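Local coordinates for beta-lactamase-related domain-containing protein (Bacteroides dorei DSM 17855, PDB 5TGF), which probably belongs to the serine beta-lactamase and penicillin-binding protein superfamily, a putative hydrolase whose own substrate is not known, and binds calcium, at residues T143-G148 / D240-A245; R101-H106 / G149-I154; E251-A256 / G268-L273. All coordinates share one frame; numbering follows the deposited sequence.

How the contacts relate
All three contacts lie in the beta-lactamase-like domain and touch one another. Along the chain contacts 1 and 2 alternate: 101-106 comes first, then 143-148 leads straight into 149-154, and 240-245 follows; contact 3, at 251-256 and 268-273, closes later. Centres of contacts 1 and 2 are about 11 Å apart, those of 1 and 3 about 12 Å, and those of 2 and 3 about 17 Å. Contact 2 is in the helical part, contact 3 brings a short helix to edge strand 270-274 of the six-stranded antiparallel sheet, and contact 1 joins loops. Tyr147 belongs to a probable SxxK-type active site, and His106 and Trp270 touch its residues.

Contact 1: T143-G148 / D240-A245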
ATOM      1  N   THR A 143     -13.751   7.764  14.112  1.00 21.84           N
ATOM      2  CA  THR A 143     -14.329   9.114  14.051  1.00 22.34           C
ATOM      3  C   THR A 143     -13.582  10.059  13.120  1.00 20.94           C
ATOM      4  O   THR A 143     -14.130  11.105  12.704  1.00 20.36           O
ATOM      5  CB  THR A 143     -14.439   9.767  15.456  1.00 22.96           C
ATOM      6  OG1 THR A 143     -13.135  10.061  15.979  1.00 21.39           O
ATOM      7  CG2 THR A 143     -15.189   8.869  16.394  1.00 24.76           C
ATOM      8  N   ARG A 144     -12.321   9.738  12.811  1.00 19.96           N
ATOM      9  CA  ARG A 144     -11.516  10.543  11.885  1.00 18.45           C
ATOM     10  C   ARG A 144     -10.579   9.650  11.059  1.00 16.84           C
ATOM     11  O   ARG A 144     -10.274   8.517  11.463  1.00 17.13           O
ATOM     12  CB  ARG A 144     -10.668  11.573  12.644  1.00 20.93           C
ATOM     13  CG  ARG A 144     -11.430  12.708  13.327  1.00 23.43           C
ATOM     14  CD  ARG A 144     -10.535  13.680  14.081  1.00 25.86           C
ATOM     15  NE  ARG A 144      -9.355  14.112  13.320  1.00 32.08           N
ATOM     16  CZ  ARG A 144      -8.190  14.487  13.868  1.00 32.35           C
ATOM     17  NH1 ARG A 144      -8.043  14.581  15.188  1.00 31.57           N
ATOM     18  NH2 ARG A 144      -7.156  14.781  13.095  1.00 30.04           N
ATOM     19  N   PHE A 145     -10.249  10.135   9.856  1.00 15.99           N
ATOM     20  CA  PHE A 145      -9.148   9.608   9.008  1.00 14.71           C
ATOM     21  C   PHE A 145      -7.851  10.382   9.250  1.00 14.14           C
ATOM     22  O   PHE A 145      -7.812  11.628   9.201  1.00 15.27           O
ATOM     23  CB  PHE A 145      -9.515   9.699   7.534  1.00 14.22           C
ATOM     24  CG  PHE A 145      -8.468   9.105   6.601  1.00 12.82           C
ATOM     25  CD1 PHE A 145      -8.517   7.760   6.237  1.00 13.26           C
ATOM     26  CD2 PHE A 145      -7.484   9.910   6.040  1.00 14.01           C
ATOM     27  CE1 PHE A 145      -7.581   7.230   5.355  1.00 13.48           C
ATOM     28  CE2 PHE A 145      -6.527   9.384   5.152  1.00 14.35           C
ATOM     29  CZ  PHE A 145      -6.603   8.033   4.797  1.00 13.45           C
ATOM     30  N   GLU A 146      -6.806   9.657   9.632  1.00 14.72           N
ATOM     31  CA  GLU A 146      -5.485  10.237   9.711  1.00 15.41           C
ATOM     32  C   GLU A 146      -4.428   9.205   9.372  1.00 14.67           C
ATOM     33  O   GLU A 146      -4.207   8.247  10.097  1.00 14.26           O
ATOM     34  CB  GLU A 146      -5.208  10.854  11.085  1.00 17.93           C
ATOM     35  CG  GLU A 146      -3.842  11.571  11.119  1.00 19.82           C
ATOM     36  CD  GLU A 146      -3.518  12.220  12.468  1.00 23.61           C
ATOM     37  OE1 GLU A 146      -3.765  11.598  13.511  1.00 22.26           O
ATOM     38  OE2 GLU A 146      -2.924  13.324  12.460  1.00 22.15           O
ATOM     39  N   TYR A 147      -3.734   9.465   8.277  1.00 14.45           N
ATOM     40  CA  TYR A 147      -2.712   8.548   7.737  1.00 14.80           C
ATOM     41  C   TYR A 147      -1.511   8.432   8.646  1.00 13.18           C
ATOM     42  O   TYR A 147      -1.053   9.407   9.266  1.00 12.10           O
ATOM     43  CB  TYR A 147      -2.284   9.036   6.373  1.00 14.82           C
ATOM     44  CG  TYR A 147      -1.450   8.102   5.527  1.00 14.99           C
ATOM     45  CD1 TYR A 147      -0.052   8.154   5.575  1.00 16.63           C
ATOM     46  CD2 TYR A 147      -2.049   7.288   4.577  1.00 15.16           C
ATOM     47  CE1 TYR A 147       0.723   7.331   4.761  1.00 16.95           C
ATOM     48  CE2 TYR A 147      -1.291   6.463   3.747  1.00 15.82           C
ATOM     49  CZ  TYR A 147       0.099   6.534   3.812  1.00 15.25           C
ATOM     50  OH  TYR A 147       0.880   5.760   2.982  1.00 17.04           O
ATOM     51  N   GLY A 148      -1.018   7.209   8.774  1.00 12.43           N
ATOM     52  CA  GLY A 148       0.185   6.976   9.563  1.00 14.45           C
ATOM     53  C   GLY A 148       0.700   5.580   9.433  1.00 13.98           C
ATOM     54  O   GLY A 148       0.253   4.847   8.554  1.00 15.20           O
ATOM     55  N   ASP A 240     -15.075   0.243   1.193  1.00 16.78           N
ATOM     56  CA  ASP A 240     -15.026   1.413   2.043  1.00 19.61           C
ATOM     57  C   ASP A 240     -14.720   1.003   3.480  1.00 17.28           C
ATOM     58  O   ASP A 240     -15.559   0.420   4.131  1.00 18.36           O
ATOM     59  CB  ASP A 240     -16.398   2.117   2.001  1.00 20.36           C
ATOM     60  CG  ASP A 240     -16.459   3.366   2.866  1.00 21.87           C
ATOM     61  OD1 ASP A 240     -15.431   3.826   3.400  1.00 22.62           O
ATOM     62  OD2 ASP A 240     -17.534   3.954   2.946  1.00 24.17           O
ATOM     63  N   GLN A 241     -13.527   1.318   3.967  1.00 16.04           N
ATOM     64  CA  GLN A 241     -13.203   1.095   5.366  1.00 13.98           C
ATOM     65  C   GLN A 241     -13.100   2.391   6.169  1.00 15.22           C
ATOM     66  O   GLN A 241     -12.779   2.378   7.357  1.00 15.32           O
ATOM     67  CB  GLN A 241     -11.922   0.248   5.487  1.00 15.03           C
ATOM     68  CG  GLN A 241     -11.979  -1.087   4.775  1.00 15.95           C
ATOM     69  CD  GLN A 241     -12.987  -2.056   5.394  1.00 16.56           C
ATOM     70  OE1 GLN A 241     -13.513  -1.797   6.461  1.00 17.23           O
ATOM     71  NE2 GLN A 241     -13.235  -3.190   4.731  1.00 17.28           N
ATOM     72  N   VAL A 242     -13.358   3.518   5.527  1.00 14.95           N
ATOM     73  CA  VAL A 242     -13.338   4.811   6.212  1.00 15.26           C
ATOM     74  C   VAL A 242     -14.695   5.011   6.894  1.00 17.03           C
ATOM     75  O   VAL A 242     -14.768   5.423   8.040  1.00 16.11           O
ATOM     76  CB  VAL A 242     -13.039   5.955   5.219  1.00 15.48           C
ATOM     77  CG1 VAL A 242     -13.135   7.290   5.922  1.00 16.29           C
ATOM     78  CG2 VAL A 242     -11.629   5.790   4.642  1.00 15.77           C
ATOM     79  N   ARG A 243     -15.756   4.689   6.168  1.00 17.94           N
ATOM     80  CA  ARG A 243     -17.125   4.711   6.675  1.00 19.57           C
ATOM     81  C   ARG A 243     -17.584   6.082   7.147  1.00 19.38           C
ATOM     82  O   ARG A 243     -17.647   6.989   6.331  1.00 18.49           O
ATOM     83  CB  ARG A 243     -17.284   3.588   7.658  1.00 23.70           C
ATOM     84  CG  ARG A 243     -16.953   2.311   6.913  1.00 25.37           C
ATOM     85  CD  ARG A 243     -17.332   1.113   7.673  1.00 27.49           C
ATOM     86  NE  ARG A 243     -16.680  -0.098   7.193  1.00 26.93           N
ATOM     87  CZ  ARG A 243     -16.900  -1.259   7.790  1.00 26.97           C
ATOM     88  NH1 ARG A 243     -17.801  -1.306   8.760  1.00 30.09           N
ATOM     89  NH2 ARG A 243     -16.278  -2.354   7.422  1.00 23.16           N
ATOM     90  N   ASN A 244     -17.894   6.264   8.424  1.00 19.62           N
ATOM     91  CA  ASN A 244     -18.383   7.573   8.887  1.00 23.01           C
ATOM     92  C   ASN A 244     -17.284   8.445   9.458  1.00 22.86           C
ATOM     93  O   ASN A 244     -17.559   9.514  10.000  1.00 22.50           O
ATOM     94  CB  ASN A 244     -19.476   7.403   9.942  1.00 23.85           C
ATOM     95  CG  ASN A 244     -20.681   6.679   9.406  1.00 33.45           C
ATOM     96  OD1 ASN A 244     -21.250   7.062   8.386  1.00 39.55           O
ATOM     97  ND2 ASN A 244     -21.070   5.608  10.082  1.00 40.77           N
ATOM     98  N   ALA A 245     -16.030   7.994   9.381  1.00 19.59           N
ATOM     99  CA  ALA A 245     -14.945   8.795   9.896  1.00 19.95           C
ATOM    100  C   ALA A 245     -14.872  10.120   9.127  1.00 19.35           C
ATOM    101  O   ALA A 245     -15.076  10.144   7.907  1.00 20.43           O
ATOM    102  CB  ALA A 245     -13.622   8.023   9.793  1.00 19.90           C
TER
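Apolar packing carries this meeting of two loops, and no hydrogen bond crosses between them. Ala245 does most of the work: its CB rests against the backbone of Arg144, 3.7 Å from Arg144 C, while Ala245 CA comes equally close to the carbonyl carbon of Thr143. The other touch is between side chains. The CB bond of Phe145 points toward 240-245, and with CG anti to the backbone N (chi1 -177°) Phe145 CD1 meets Val242 CG2 at 4.0 Å. That methyl lies anti to the carbonyl carbon of its own residue, and the two side chains cross at about a right angle.

The loop 143-148 runs into helix 150-163 and includes Tyr147, whose OH is hydrogen-bonded to Ser58 OG and Lys61 NZ. This is consistent with the SxxK and Tyr arrangement of class C beta-lactamases and related penicillin-binding proteins, so Phe145 packs two residues from a probable catalytic tyrosine.

Polar bonds shape 240-245 from within. Asp240 OD1 is gripped by two backbone amides, both from above the carboxylate plane: Val242 N at 3.0 Å makes an Asx turn, and Arg243 N at 2.9 Å, almost straight (176°), an Asx motif. A type II' turn runs from Val242 to Ala245, closed by Ala245 N to Val242 O at 3.2 Å. Arg243 NH2 reaches back to Gln241 OE1 at 3.0 Å, from above the amide carbonyl plane. Just past Ala245, Val246 makes backbone hydrogen bonds with Thr143 and Phe145, tying the two loops together there.

Contact 2: R101-H106 / G149-I154; sequences RQLLSH and GLAMQI
Leu103 has its CB turned toward helix 150-163, and its side chain can be followed outward atom by atom. Leu103 CB lies 3.7 Å from Ala151 O, and CG stays near the same carbonyl oxygen. With CG anti to the carbonyl carbon of Leu103 (chi1 -64°), the two methyls then part. Leu103 CD2 drops onto Ala151, 3.7 Å from its CB, while Leu103 CD1 runs further along the helix to Ile154 CG2, also at 3.7 Å, the two side chains crossing at about a right angle. The small methyl of Ala151 lets the backbones close in, with Leu103 CA and Ala151 CA 5.0 Å apart.

Selenomethionine Met152 takes the flank. Met152 CG meets Leu104 CD2 at 3.8 Å, and a bend at chi3 (49°) carries CE alongside the same methyl. Met152 SE lies 5.3 Å from the centroid of the His106 ring, the selenium counterpart of a Met-aromatic contact, oblique to the ring.

No hydrogen bond crosses, and the touching side chains are all buried. Helix 60-74 packs against Leu104, His106 and Met152, helix 125-133 touches Ile154, and the backbone of Leu104 bonds to Gly268, just ahead of strand 270-274.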
ATOM      1  N   ARG A 101      -9.635  -3.863  11.197  1.00 15.70           N
ATOM      2  CA  ARG A 101      -9.957  -3.094   9.991  1.00 15.47           C
ATOM      3  C   ARG A 101      -9.732  -1.588  10.198  1.00 15.55           C
ATOM      4  O   ARG A 101      -9.455  -0.865   9.225  1.00 14.51           O
ATOM      5  CB  ARG A 101     -11.393  -3.364   9.550  1.00 17.14           C
ATOM      6  CG  ARG A 101     -12.472  -2.939  10.530  1.00 19.85           C
ATOM      7  CD  ARG A 101     -13.845  -3.086   9.873  1.00 22.84           C
ATOM      8  NE  ARG A 101     -14.935  -2.833  10.790  1.00 21.90           N
ATOM      9  CZ  ARG A 101     -15.372  -1.638  11.169  1.00 24.53           C
ATOM     10  NH1 ARG A 101     -14.853  -0.514  10.693  1.00 24.16           N
ATOM     11  NH2 ARG A 101     -16.362  -1.582  12.039  1.00 26.73           N
ATOM     12  N   GLN A 102      -9.822  -1.113  11.446  1.00 14.87           N
ATOM     13  CA  GLN A 102      -9.597   0.315  11.733  1.00 15.60           C
ATOM     14  C   GLN A 102      -8.114   0.652  11.697  1.00 16.02           C
ATOM     15  O   GLN A 102      -7.725   1.744  11.244  1.00 16.06           O
ATOM     16  CB  GLN A 102     -10.172   0.738  13.085  1.00 16.34           C
ATOM     17  CG  GLN A 102     -11.702   0.747  13.049  1.00 18.92           C
ATOM     18  CD  GLN A 102     -12.377   0.938  14.406  1.00 16.15           C
ATOM     19  OE1 GLN A 102     -11.853   0.567  15.451  1.00 15.36           O
ATOM     20  NE2 GLN A 102     -13.591   1.450  14.364  1.00 18.31           N
ATOM     21  N   LEU A 103      -7.303  -0.264  12.193  1.00 13.56           N
ATOM     22  CA  LEU A 103      -5.853  -0.116  12.108  1.00 15.87           C
ATOM     23  C   LEU A 103      -5.414   0.063  10.652  1.00 15.01           C
ATOM     24  O   LEU A 103      -4.631   0.941  10.345  1.00 17.71           O
ATOM     25  CB  LEU A 103      -5.127  -1.329  12.754  1.00 14.84           C
ATOM     26  CG  LEU A 103      -5.324  -1.531  14.267  1.00 15.13           C
ATOM     27  CD1 LEU A 103      -4.844  -2.908  14.729  1.00 17.45           C
ATOM     28  CD2 LEU A 103      -4.660  -0.434  15.083  1.00 15.86           C
ATOM     29  N   LEU A 104      -5.958  -0.754   9.762  1.00 15.28           N
ATOM     30  CA  LEU A 104      -5.480  -0.802   8.385  1.00 15.16           C
ATOM     31  C   LEU A 104      -6.129   0.246   7.474  1.00 14.16           C
ATOM     32  O   LEU A 104      -5.896   0.223   6.272  1.00 15.60           O
ATOM     33  CB  LEU A 104      -5.719  -2.196   7.814  1.00 15.68           C
ATOM     34  CG  LEU A 104      -4.879  -3.323   8.386  1.00 17.82           C
ATOM     35  CD1 LEU A 104      -5.461  -4.682   8.052  1.00 17.33           C
ATOM     36  CD2 LEU A 104      -3.453  -3.242   7.886  1.00 21.13           C
ATOM     37  N   SER A 105      -7.050   1.050   8.015  1.00 12.20           N
ATOM     38  CA  SER A 105      -7.759   2.051   7.230  1.00 12.65           C
ATOM     39  C   SER A 105      -7.465   3.469   7.707  1.00 11.67           C
ATOM     40  O   SER A 105      -8.100   4.408   7.250  1.00 12.95           O
ATOM     41  CB  SER A 105      -9.259   1.797   7.277  1.00 13.63           C
ATOM     42  OG  SER A 105      -9.759   1.918   8.611  1.00 14.77           O
ATOM     43  N   HIS A 106      -6.448   3.625   8.570  1.00 11.28           N
ATOM     44  CA  HIS A 106      -6.052   4.904   9.103  1.00 11.01           C
ATOM     45  C   HIS A 106      -7.155   5.585   9.923  1.00 12.04           C
ATOM     46  O   HIS A 106      -7.260   6.820   9.906  1.00 12.91           O
ATOM     47  CB  HIS A 106      -5.555   5.807   7.993  1.00 11.19           C
ATOM     48  CG  HIS A 106      -4.438   5.191   7.220  1.00 12.07           C
ATOM     49  ND1 HIS A 106      -3.239   4.860   7.816  1.00 12.80           N
ATOM     50  CD2 HIS A 106      -4.366   4.745   5.944  1.00 12.63           C
ATOM     51  CE1 HIS A 106      -2.466   4.260   6.929  1.00 13.05           C
ATOM     52  NE2 HIS A 106      -3.113   4.221   5.780  1.00 12.57           N
ATOM     53  N   GLY A 149       1.676   5.250  10.270  1.00 14.22           N
ATOM     54  CA  GLY A 149       2.401   3.979  10.213  1.00 14.90           C
ATOM     55  C   GLY A 149       2.348   3.115  11.474  1.00 15.39           C
ATOM     56  O   GLY A 149       2.465   1.906  11.393  1.00 15.72           O
ATOM     57  N   LEU A 150       2.127   3.702  12.639  1.00 14.16           N
ATOM     58  CA  LEU A 150       2.142   2.899  13.866  1.00 13.23           C
ATOM     59  C   LEU A 150       1.011   1.889  13.966  1.00 12.58           C
ATOM     60  O   LEU A 150       1.226   0.795  14.478  1.00 12.43           O
ATOM     61  CB  LEU A 150       2.172   3.789  15.121  1.00 13.85           C
ATOM     62  CG  LEU A 150       3.353   4.766  15.245  1.00 13.47           C
ATOM     63  CD1 LEU A 150       3.275   5.508  16.574  1.00 14.10           C
ATOM     64  CD2 LEU A 150       4.657   3.999  15.156  1.00 15.57           C
ATOM     65  N   ALA A 151      -0.203   2.260  13.569  1.00 11.78           N
ATOM     66  CA  ALA A 151      -1.333   1.362  13.705  1.00 13.06           C
ATOM     67  C   ALA A 151      -1.140   0.067  12.961  1.00 13.13           C
ATOM     68  O   ALA A 151      -1.525  -0.996  13.452  1.00 15.12           O
ATOM     69  CB  ALA A 151      -2.628   2.031  13.267  1.00 12.74           C
HETATM   70  N   MSE A 152      -0.489   0.120  11.804  1.00 13.75           N
HETATM   71  CA  MSE A 152      -0.269  -1.101  11.024  1.00 13.47           C
HETATM   72  C   MSE A 152       0.719  -2.008  11.694  1.00 13.55           C
HETATM   73  O   MSE A 152       0.723  -3.204  11.435  1.00 15.23           O
HETATM   74  CB  MSE A 152       0.072  -0.793   9.563  1.00 13.78           C
HETATM   75  CG  MSE A 152      -1.213  -0.284   8.906  1.00 16.63           C
HETATM   76 SE   MSE A 152      -0.880   0.119   7.015  0.70 23.79          SE
HETATM   77  CE  MSE A 152       0.023  -1.523   6.448  1.00 22.45           C
ATOM     78  N   GLN A 153       1.601  -1.452  12.537  1.00 14.49           N
ATOM     79  CA  GLN A 153       2.488  -2.304  13.350  1.00 14.32           C
ATOM     80  C   GLN A 153       1.689  -3.201  14.260  1.00 14.03           C
ATOM     81  O   GLN A 153       1.988  -4.380  14.394  1.00 15.13           O
ATOM     82  CB  GLN A 153       3.475  -1.497  14.191  1.00 12.75           C
ATOM     83  CG  GLN A 153       4.354  -0.558  13.419  1.00 12.47           C
ATOM     84  CD  GLN A 153       5.403  -1.272  12.614  1.00 13.14           C
ATOM     85  OE1 GLN A 153       5.153  -1.697  11.479  1.00 15.28           O
ATOM     86  NE2 GLN A 153       6.591  -1.399  13.184  1.00 14.28           N
ATOM     87  N   ILE A 154       0.655  -2.643  14.865  1.00 14.77           N
ATOM     88  CA  ILE A 154      -0.236  -3.410  15.739  1.00 14.47           C
ATOM     89  C   ILE A 154      -0.975  -4.474  14.929  1.00 15.19           C
ATOM     90  O   ILE A 154      -1.023  -5.638  15.344  1.00 14.90           O
ATOM     91  CB  ILE A 154      -1.242  -2.505  16.444  1.00 14.63           C
ATOM     92  CG1 ILE A 154      -0.518  -1.444  17.296  1.00 14.37           C
ATOM     93  CG2 ILE A 154      -2.200  -3.310  17.306  1.00 14.19           C
ATOM     94  CD1 ILE A 154      -1.496  -0.563  18.039  1.00 16.06           C
TER

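Contact 3: E251-A256 / G268-L273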
ATOM      1  N   GLU A 251      -6.733  15.514   1.770  1.00 16.09           N
ATOM      2  CA  GLU A 251      -6.034  14.222   1.790  1.00 15.47           C
ATOM      3  C   GLU A 251      -5.717  13.829   0.335  1.00 14.34           C
ATOM      4  O   GLU A 251      -6.182  14.470  -0.618  1.00 12.63           O
ATOM      5  CB  GLU A 251      -6.887  13.156   2.488  1.00 16.31           C
ATOM      6  CG  GLU A 251      -7.304  13.502   3.910  1.00 19.56           C
ATOM      7  CD  GLU A 251      -6.170  13.461   4.934  1.00 23.40           C
ATOM      8  OE1 GLU A 251      -5.072  12.940   4.666  1.00 22.23           O
ATOM      9  OE2 GLU A 251      -6.370  14.023   6.032  1.00 26.52           O
ATOM     10  N   TYR A 252      -4.930  12.776   0.187  1.00 13.83           N
ATOM     11  CA  TYR A 252      -4.350  12.406  -1.107  1.00 13.30           C
ATOM     12  C   TYR A 252      -5.348  12.289  -2.251  1.00 12.84           C
ATOM     13  O   TYR A 252      -5.089  12.793  -3.336  1.00 12.84           O
ATOM     14  CB  TYR A 252      -3.527  11.121  -0.968  1.00 13.22           C
ATOM     15  CG  TYR A 252      -3.156  10.515  -2.295  1.00 13.07           C
ATOM     16  CD1 TYR A 252      -2.028  10.920  -3.015  1.00 14.82           C
ATOM     17  CD2 TYR A 252      -3.939   9.537  -2.819  1.00 13.16           C
ATOM     18  CE1 TYR A 252      -1.739  10.323  -4.229  1.00 15.64           C
ATOM     19  CE2 TYR A 252      -3.636   8.933  -4.005  1.00 15.12           C
ATOM     20  CZ  TYR A 252      -2.571   9.364  -4.728  1.00 14.84           C
ATOM     21  OH  TYR A 252      -2.423   8.769  -5.978  1.00 17.30           O
ATOM     22  N   VAL A 253      -6.484  11.638  -2.038  1.00 12.75           N
ATOM     23  CA  VAL A 253      -7.418  11.441  -3.158  1.00 14.41           C
ATOM     24  C   VAL A 253      -7.980  12.796  -3.682  1.00 15.48           C
ATOM     25  O   VAL A 253      -8.065  13.021  -4.921  1.00 14.80           O
ATOM     26  CB  VAL A 253      -8.520  10.433  -2.791  1.00 15.04           C
ATOM     27  CG1 VAL A 253      -9.681  10.497  -3.749  1.00 17.59           C
ATOM     28  CG2 VAL A 253      -7.954   9.021  -2.702  1.00 14.59           C
ATOM     29  N   GLU A 254      -8.334  13.685  -2.763  1.00 13.91           N
ATOM     30  CA  GLU A 254      -8.854  15.012  -3.139  1.00 16.68           C
ATOM     31  C   GLU A 254      -7.756  15.875  -3.769  1.00 16.41           C
ATOM     32  O   GLU A 254      -7.947  16.432  -4.850  1.00 16.80           O
ATOM     33  CB  GLU A 254      -9.475  15.772  -1.934  1.00 20.66           C
ATOM     34  CG  GLU A 254      -9.901  17.230  -2.274  1.00 23.72           C
ATOM     35  CD  GLU A 254     -10.202  18.105  -1.026  1.00 35.07           C
ATOM     36  OE1 GLU A 254     -10.805  17.574  -0.075  1.00 32.16           O
ATOM     37  OE2 GLU A 254      -9.798  19.314  -0.951  1.00 43.41           O
ATOM     38  N   LYS A 255      -6.574  15.839  -3.171  1.00 15.74           N
ATOM     39  CA  LYS A 255      -5.460  16.671  -3.584  1.00 17.39           C
ATOM     40  C   LYS A 255      -4.817  16.207  -4.889  1.00 17.48           C
ATOM     41  O   LYS A 255      -4.488  17.018  -5.737  1.00 17.20           O
ATOM     42  CB  LYS A 255      -4.398  16.713  -2.470  1.00 20.48           C
ATOM     43  CG  LYS A 255      -3.282  17.694  -2.773  1.00 24.11           C
ATOM     44  CD  LYS A 255      -2.528  18.085  -1.518  1.00 26.68           C
ATOM     45  CE  LYS A 255      -1.202  18.703  -1.902  1.00 31.43           C
ATOM     46  NZ  LYS A 255      -0.374  18.963  -0.699  1.00 35.66           N
ATOM     47  N   ALA A 256      -4.647  14.905  -5.037  1.00 14.97           N
ATOM     48  CA  ALA A 256      -3.984  14.327  -6.205  1.00 15.17           C
ATOM     49  C   ALA A 256      -4.894  14.025  -7.378  1.00 13.95           C
ATOM     50  O   ALA A 256      -4.458  14.092  -8.537  1.00 16.02           O
ATOM     51  CB  ALA A 256      -3.217  13.061  -5.803  1.00 15.43           C
ATOM     52  N   GLY A 268      -5.176  -0.930   3.691  1.00 12.17           N
ATOM     53  CA  GLY A 268      -3.845  -0.660   3.119  1.00 12.66           C
ATOM     54  C   GLY A 268      -3.786  -0.198   1.664  1.00 12.65           C
ATOM     55  O   GLY A 268      -2.803  -0.428   1.008  1.00 11.60           O
ATOM     56  N   GLU A 269      -4.845   0.434   1.169  1.00 11.90           N
ATOM     57  CA  GLU A 269      -4.928   0.849  -0.210  1.00 12.76           C
ATOM     58  C   GLU A 269      -5.937   1.992  -0.356  1.00 11.74           C
ATOM     59  O   GLU A 269      -6.984   2.028   0.359  1.00 12.65           O
ATOM     60  CB  GLU A 269      -5.332  -0.330  -1.096  1.00 12.84           C
ATOM     61  CG  GLU A 269      -6.694  -0.954  -0.761  1.00 13.69           C
ATOM     62  CD  GLU A 269      -6.737  -2.464  -1.068  1.00 15.21           C
ATOM     63  OE1 GLU A 269      -7.324  -2.873  -2.103  1.00 15.52           O
ATOM     64  OE2 GLU A 269      -6.099  -3.258  -0.305  1.00 17.48           O
ATOM     65  N   TRP A 270      -5.637   2.910  -1.271  1.00 11.01           N
ATOM     66  CA  TRP A 270      -6.522   4.031  -1.576  1.00 11.16           C
ATOM     67  C   TRP A 270      -7.559   3.626  -2.606  1.00 11.97           C
ATOM     68  O   TRP A 270      -7.249   2.950  -3.626  1.00 12.68           O
ATOM     69  CB  TRP A 270      -5.739   5.245  -2.141  1.00 11.42           C
ATOM     70  CG  TRP A 270      -4.705   5.843  -1.211  1.00 11.79           C
ATOM     71  CD1 TRP A 270      -3.373   5.503  -1.115  1.00 11.98           C
ATOM     72  CD2 TRP A 270      -4.901   6.912  -0.290  1.00 11.19           C
ATOM     73  NE1 TRP A 270      -2.772   6.236  -0.133  1.00 13.13           N
ATOM     74  CE2 TRP A 270      -3.686   7.114   0.383  1.00 11.61           C
ATOM     75  CE3 TRP A 270      -6.032   7.652   0.115  1.00 11.65           C
ATOM     76  CZ2 TRP A 270      -3.547   8.046   1.408  1.00 12.29           C
ATOM     77  CZ3 TRP A 270      -5.872   8.612   1.125  1.00 11.57           C
ATOM     78  CH2 TRP A 270      -4.659   8.798   1.750  1.00 11.97           C
ATOM     79  N   ARG A 271      -8.781   4.061  -2.350  1.00 12.19           N
ATOM     80  CA  ARG A 271      -9.880   4.029  -3.296  1.00 13.51           C
ATOM     81  C   ARG A 271      -9.918   5.319  -4.104  1.00 13.02           C
ATOM     82  O   ARG A 271     -10.481   6.312  -3.680  1.00 13.35           O
ATOM     83  CB  ARG A 271     -11.183   3.776  -2.537  1.00 13.96           C
ATOM     84  CG  ARG A 271     -11.212   2.421  -1.816  1.00 14.31           C
ATOM     85  CD  ARG A 271     -12.410   2.192  -0.888  1.00 17.87           C
ATOM     86  NE  ARG A 271     -13.638   2.898  -1.280  1.00 20.96           N
ATOM     87  CZ  ARG A 271     -14.738   2.371  -1.804  1.00 20.97           C
ATOM     88  NH1 ARG A 271     -14.831   1.098  -2.157  1.00 20.90           N
ATOM     89  NH2 ARG A 271     -15.741   3.172  -2.037  1.00 29.38           N
ATOM     90  N   GLU A 272      -9.147   5.364  -5.189  1.00 13.07           N
ATOM     91  CA  GLU A 272      -8.914   6.626  -5.902  1.00 11.87           C
ATOM     92  C   GLU A 272     -10.153   7.051  -6.714  1.00 13.12           C
ATOM     93  O   GLU A 272     -10.497   8.226  -6.735  1.00 14.08           O
ATOM     94  CB  GLU A 272      -7.727   6.531  -6.858  1.00 12.64           C
ATOM     95  CG  GLU A 272      -6.386   6.370  -6.165  1.00 13.71           C
ATOM     96  CD  GLU A 272      -5.207   6.491  -7.127  1.00 16.04           C
ATOM     97  OE1 GLU A 272      -5.358   6.184  -8.317  1.00 19.40           O
ATOM     98  OE2 GLU A 272      -4.110   6.807  -6.660  1.00 17.21           O
ATOM     99  N   LEU A 273     -10.796   6.112  -7.404  1.00 13.96           N
ATOM    100  CA  LEU A 273     -12.009   6.437  -8.172  1.00 15.15           C
ATOM    101  C   LEU A 273     -13.117   5.472  -7.754  1.00 15.54           C
ATOM    102  O   LEU A 273     -12.921   4.224  -7.733  1.00 14.70           O
ATOM    103  CB  LEU A 273     -11.756   6.304  -9.675  1.00 15.06           C
ATOM    104  CG  LEU A 273     -10.592   7.075 -10.264  1.00 14.51           C
ATOM    105  CD1 LEU A 273     -10.381   6.705 -11.742  1.00 17.58           C
ATOM    106  CD2 LEU A 273     -10.861   8.562 -10.102  1.00 17.49           C
TER
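Tyr252 carries CG anti to its backbone N (chi1 167°), and Trp270 has its CG anti to the carbonyl carbon; together these turns bring the CD2 edge of the phenol over the centre of the indole face. This is helix-on-sheet packing: the short helix 252-257 lies obliquely against 270-274, an edge strand of the six-stranded antiparallel sheet, with local axes 9.0 Å apart.

The edge of Tyr252 is directed at the face of Trp270 in an edge-to-face pair, the planes 50° apart and the phenol centroid 4.8 Å from that of the five-membered indole ring. Nearer the backbone, Tyr252 CB sits over the six-membered ring, a CH-pi contact 3.9 Å from its centroid. Val253 slides past the indole in the opposite sense, Val253 CG2 lying 3.7 Å from Trp270 CE3, while its CG1 packs near Glu272 O, a buried carbonyl oxygen with no hydrogen-bond partner in the model.

Glu272 and Leu273 together face Gln283 in a classic beta bulge, and Glu272 extends its chain beyond CG toward the phenol. Its carboxylate is also held by Ser285, Tyr293 and Gln283, which would fix its rotation. Tyr252 OH donates to Glu272 OE2 at 2.7 Å, arriving from 32° above the carboxylate plane.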